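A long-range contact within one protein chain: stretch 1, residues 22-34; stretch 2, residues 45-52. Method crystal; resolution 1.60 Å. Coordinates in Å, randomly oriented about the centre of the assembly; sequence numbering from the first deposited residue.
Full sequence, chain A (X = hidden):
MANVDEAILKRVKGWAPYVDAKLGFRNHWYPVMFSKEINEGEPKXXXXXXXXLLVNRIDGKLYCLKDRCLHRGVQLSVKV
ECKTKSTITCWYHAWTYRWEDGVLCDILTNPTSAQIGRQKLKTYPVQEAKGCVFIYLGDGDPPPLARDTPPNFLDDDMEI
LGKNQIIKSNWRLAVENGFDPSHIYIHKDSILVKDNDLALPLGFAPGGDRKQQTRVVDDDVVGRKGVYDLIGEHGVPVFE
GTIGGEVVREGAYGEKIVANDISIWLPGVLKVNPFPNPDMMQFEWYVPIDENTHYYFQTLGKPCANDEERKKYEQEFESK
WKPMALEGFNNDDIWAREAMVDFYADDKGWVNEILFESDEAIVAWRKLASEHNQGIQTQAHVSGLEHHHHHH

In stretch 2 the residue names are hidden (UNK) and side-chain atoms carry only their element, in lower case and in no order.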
# COMPACT_ATOMS: atom_id res chain seq x y z
N LYS A 22 -4.32 -20.44 -0.45
CA LYS A 22 -3.44 -19.27 -0.59
C LYS A 22 -2.45 -19.19 0.58
O LYS A 22 -1.29 -18.76 0.37
CB LYS A 22 -4.32 -18.02 -0.71
CG LYS A 22 -3.56 -16.74 -0.94
CD LYS A 22 -4.51 -15.58 -1.07
CE LYS A 22 -5.46 -15.79 -2.23
NZ LYS A 22 -5.73 -14.48 -2.88
N LEU A 23 -2.86 -19.61 1.78
CA LEU A 23 -2.00 -19.59 3.00
C LEU A 23 -1.33 -20.93 3.27
O LEU A 23 -0.64 -21.04 4.32
CB LEU A 23 -2.85 -19.19 4.21
CG LEU A 23 -3.17 -17.72 4.34
CD1 LEU A 23 -4.23 -17.52 5.41
CD2 LEU A 23 -1.90 -16.91 4.66
N GLY A 24 -1.46 -21.92 2.40
CA GLY A 24 -0.91 -23.26 2.61
C GLY A 24 -1.88 -24.19 3.32
O GLY A 24 -3.01 -23.82 3.66
N PHE A 25 -1.38 -25.36 3.63
CA PHE A 25 -2.15 -26.47 4.23
C PHE A 25 -1.81 -26.55 5.71
O PHE A 25 -0.65 -26.78 6.10
CB PHE A 25 -1.85 -27.77 3.49
CG PHE A 25 -2.28 -27.71 2.05
CD1 PHE A 25 -3.59 -27.41 1.68
CD2 PHE A 25 -1.37 -28.06 1.06
CE1 PHE A 25 -3.97 -27.46 0.34
CE2 PHE A 25 -1.77 -28.12 -0.27
CZ PHE A 25 -3.05 -27.77 -0.63
N ARG A 26 -2.85 -26.48 6.53
CA ARG A 26 -2.74 -26.69 7.97
C ARG A 26 -2.57 -28.19 8.25
O ARG A 26 -2.91 -28.99 7.38
CB ARG A 26 -3.93 -26.06 8.70
CG ARG A 26 -3.78 -25.97 10.21
CD ARG A 26 -4.99 -25.27 10.81
NE ARG A 26 -4.77 -25.11 12.22
CZ ARG A 26 -3.99 -24.16 12.74
NH1 ARG A 26 -3.54 -23.16 11.98
NH2 ARG A 26 -3.79 -24.13 14.05
N ASN A 27 -2.04 -28.52 9.42
CA ASN A 27 -1.89 -29.90 9.92
C ASN A 27 -0.81 -30.64 9.12
O ASN A 27 -0.94 -31.85 8.86
CB ASN A 27 -3.26 -30.59 9.92
CG ASN A 27 -4.25 -29.82 10.74
OD1 ASN A 27 -3.96 -29.50 11.89
ND2 ASN A 27 -5.40 -29.45 10.19
N HIS A 28 0.31 -29.97 8.77
CA HIS A 28 1.53 -30.58 8.25
C HIS A 28 2.73 -29.98 8.97
O HIS A 28 2.62 -28.90 9.54
CB HIS A 28 1.70 -30.38 6.73
CG HIS A 28 0.65 -30.98 5.86
ND1 HIS A 28 0.82 -32.19 5.26
CD2 HIS A 28 -0.56 -30.53 5.50
CE1 HIS A 28 -0.29 -32.44 4.56
NE2 HIS A 28 -1.14 -31.45 4.65
N TRP A 29 3.82 -30.70 8.91
CA TRP A 29 5.16 -30.28 9.32
C TRP A 29 5.75 -29.39 8.23
O TRP A 29 5.67 -29.76 7.07
CB TRP A 29 6.05 -31.48 9.54
CG TRP A 29 5.70 -32.34 10.71
CD1 TRP A 29 5.03 -33.53 10.67
CD2 TRP A 29 6.09 -32.12 12.07
NE1 TRP A 29 4.94 -34.05 11.93
CE2 TRP A 29 5.62 -33.25 12.79
CE3 TRP A 29 6.78 -31.13 12.76
CZ2 TRP A 29 5.78 -33.36 14.17
CZ3 TRP A 29 7.00 -31.27 14.10
CH2 TRP A 29 6.51 -32.37 14.79
N TYR A 30 6.41 -28.32 8.68
CA TYR A 30 7.18 -27.43 7.79
C TYR A 30 8.54 -27.08 8.39
O TYR A 30 8.60 -26.71 9.55
CB TYR A 30 6.44 -26.10 7.59
CG TYR A 30 5.15 -26.26 6.83
CD1 TYR A 30 5.14 -26.28 5.45
CD2 TYR A 30 3.96 -26.41 7.48
CE1 TYR A 30 3.96 -26.39 4.74
CE2 TYR A 30 2.77 -26.59 6.80
CZ TYR A 30 2.76 -26.56 5.41
OH TYR A 30 1.56 -26.72 4.79
N PRO A 31 9.59 -27.06 7.57
CA PRO A 31 10.88 -26.56 8.02
C PRO A 31 10.92 -25.04 8.00
O PRO A 31 10.34 -24.45 7.10
CB PRO A 31 11.87 -27.17 7.05
CG PRO A 31 11.12 -27.21 5.78
CD PRO A 31 9.68 -27.53 6.18
N VAL A 32 11.55 -24.43 9.01
CA VAL A 32 11.54 -22.94 9.08
C VAL A 32 12.93 -22.37 9.29
O VAL A 32 13.09 -21.18 9.04
CB VAL A 32 10.59 -22.48 10.19
CG1 VAL A 32 9.14 -22.85 9.84
CG2 VAL A 32 10.97 -23.03 11.53
N MET A 33 13.87 -23.17 9.77
CA MET A 33 15.25 -22.67 10.04
C MET A 33 16.13 -23.88 10.30
O MET A 33 15.62 -25.00 10.34
CB MET A 33 15.30 -21.73 11.23
CG MET A 33 15.05 -22.38 12.53
SD MET A 33 15.04 -21.14 13.89
CE MET A 33 13.47 -20.36 13.59
N PHE A 34 17.43 -23.65 10.37
CA PHE A 34 18.42 -24.71 10.70
C PHE A 34 18.67 -24.72 12.20
O PHE A 34 18.55 -23.72 12.88
CB PHE A 34 19.69 -24.54 9.87
CG PHE A 34 19.45 -24.72 8.40
CD1 PHE A 34 19.26 -25.98 7.86
CD2 PHE A 34 19.32 -23.62 7.58
CE1 PHE A 34 19.03 -26.15 6.49
CE2 PHE A 34 19.10 -23.79 6.22
CZ PHE A 34 18.89 -25.04 5.69
N UNK A 45 11.77 -15.28 16.24
CA UNK A 45 10.41 -15.02 15.71
C UNK A 45 10.38 -15.45 14.26
O UNK A 45 11.39 -15.28 13.58
c UNK A 45 10.15 -13.52 15.57
o UNK A 45 11.24 -13.00 14.82
c UNK A 45 10.10 -12.82 16.89
N UNK A 46 9.24 -15.94 13.83
CA UNK A 46 9.04 -16.20 12.40
C UNK A 46 7.54 -16.22 12.14
O UNK A 46 6.76 -16.29 13.09
c UNK A 46 8.17 -19.46 11.89
c UNK A 46 9.72 -17.49 12.01
c UNK A 46 10.34 -19.63 13.08
c UNK A 46 9.19 -18.73 12.73
N UNK A 47 7.18 -16.11 10.89
CA UNK A 47 5.77 -16.21 10.47
C UNK A 47 5.62 -17.45 9.58
O UNK A 47 6.37 -17.61 8.60
c UNK A 47 5.34 -14.91 9.80
c UNK A 47 3.02 -12.64 9.76
c UNK A 47 3.38 -13.68 8.73
n UNK A 47 2.52 -11.43 9.07
c UNK A 47 3.87 -14.95 9.43
N UNK A 48 4.64 -18.30 9.90
CA UNK A 48 4.39 -19.57 9.21
C UNK A 48 2.89 -19.70 8.98
O UNK A 48 2.11 -19.58 9.96
c UNK A 48 4.70 -22.10 9.51
c UNK A 48 5.22 -23.16 10.46
c UNK A 48 4.93 -20.71 10.06
c UNK A 48 5.29 -22.30 8.13
N UNK A 49 2.48 -19.89 7.73
CA UNK A 49 1.04 -20.01 7.40
C UNK A 49 0.29 -18.78 7.91
O UNK A 49 -0.88 -18.88 8.31
c UNK A 49 0.52 -22.54 7.03
c UNK A 49 0.47 -21.32 7.95
c UNK A 49 1.88 -22.84 6.48
c UNK A 49 -0.10 -23.75 7.72
N UNK A 50 0.95 -17.63 7.95
CA UNK A 50 0.37 -16.34 8.35
C UNK A 50 0.39 -16.08 9.82
O UNK A 50 0.04 -14.94 10.27
N UNK A 51 0.85 -17.04 10.62
CA UNK A 51 0.85 -16.92 12.09
C UNK A 51 2.28 -16.58 12.58
O UNK A 51 3.27 -17.27 12.21
c UNK A 51 -0.85 -18.83 12.29
c UNK A 51 -1.40 -19.99 13.08
c UNK A 51 0.48 -18.25 12.76
o UNK A 51 -2.31 -20.66 12.56
o UNK A 51 -0.97 -20.18 14.22
N UNK A 52 2.34 -15.61 13.48
CA UNK A 52 3.63 -15.22 14.09
C UNK A 52 3.90 -16.21 15.23
O UNK A 52 3.03 -16.37 16.11
c UNK A 52 3.56 -12.74 13.60
c UNK A 52 3.65 -13.80 14.69
n UNK A 52 2.62 -11.83 13.73
o UNK A 52 4.33 -12.80 12.64

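Position 45 carries three side-chain atoms: a first carbon that bears one oxygen and one carbon. Its CA-to-CB bond points away from stretch 1, and the side chain does not reach stretch 1. A beta-branched hydroxyl of this size is threonine, Thr45, an exposed strand residue that leaves the contact to its neighbours.

At position 46 there are four carbons, forked at the second, and no heteroatom. The CA-to-CB bond points toward stretch 1, and the forked end meets the side chains of Val32 and Met33. The residue is leucine. Leu46 CD2 lies 3.3 Å from Met33 CE and 3.8 Å from Val32 CG2, so one methyl serves both neighbours.

Position 47 has four carbons in a row ending in nitrogen, and its CA-to-CB bond points away from stretch 1, in step with the alternation along a strand. That unbranched chain is lysine; Lys47 touches nothing on stretch 1, and its amine finds a partner elsewhere in the structure.

Position 48 returns to the inner side with four carbons forked at the second, set against Val32 and Tyr30. This is again leucine. Leu48 CD2 approaches Val32 CG1 at 4.0 Å and Leu48 CD1 sits 4.0 Å from Tyr30 CB, and both methyls lie close to both residues.

Position 49 repeats the four forked carbons, but in a turn with phi 56° and psi 31°. Its CA-to-CB bond runs sideways, yet its end comes nearer and reaches Leu23, Phe25, Arg26 and Tyr30. It is leucine, and with 111 Å² covered, Leu49 gives the contact its largest share. Leu49 CD1 rests over one face of the tyrosine ring, 4.2 Å from the centroid of Tyr30, a CH-pi contact. Leu49 CD2 packs 3.5 Å from Phe25 O, and Leu49 CG 3.3 Å from Leu23 O, a buried carbonyl left without a polar partner.

Position 50 has no side-chain atoms, so it is glycine. Its positive phi of 86° favours that choice, and an ideal CB would stand only 3.4 Å from Leu23 CD2, a tight fit. Gly50 thus suits both the turn and the packing.

Position 51 shows three carbons, the third carrying two oxygens, one of which faces the guanidinium of Arg26. The carboxylate on this longer arm is glutamate. Arg26 NH1 donates to Glu51 OE2 at 2.8 Å in a hydrogen-bonded salt bridge, with the carboxylate oxygen at the guanidinium edge, near its plane.

Position 52 has two carbons, the second bearing one oxygen and one nitrogen: an amide on a short arm, hence asparagine. Asn52 is out of reach of stretch 1.

The contact works by division along the hairpin. Leu46 and Leu48 use strand alternation to meet Val32, Met33 and Tyr30. A type I' turn from Leu48 to Glu51, closed by Leu48 N to Glu51 O and Glu51 N to Leu48 O at 2.9 Å each, then carries Leu49 into the loop of stretch 1. Beyond it, the salt bridge, the one hydrogen bond between the stretches, adds a directional tie to a contact made mostly by apolar side chains.

Stretch 2, residues 45-52: TLKLLGEN
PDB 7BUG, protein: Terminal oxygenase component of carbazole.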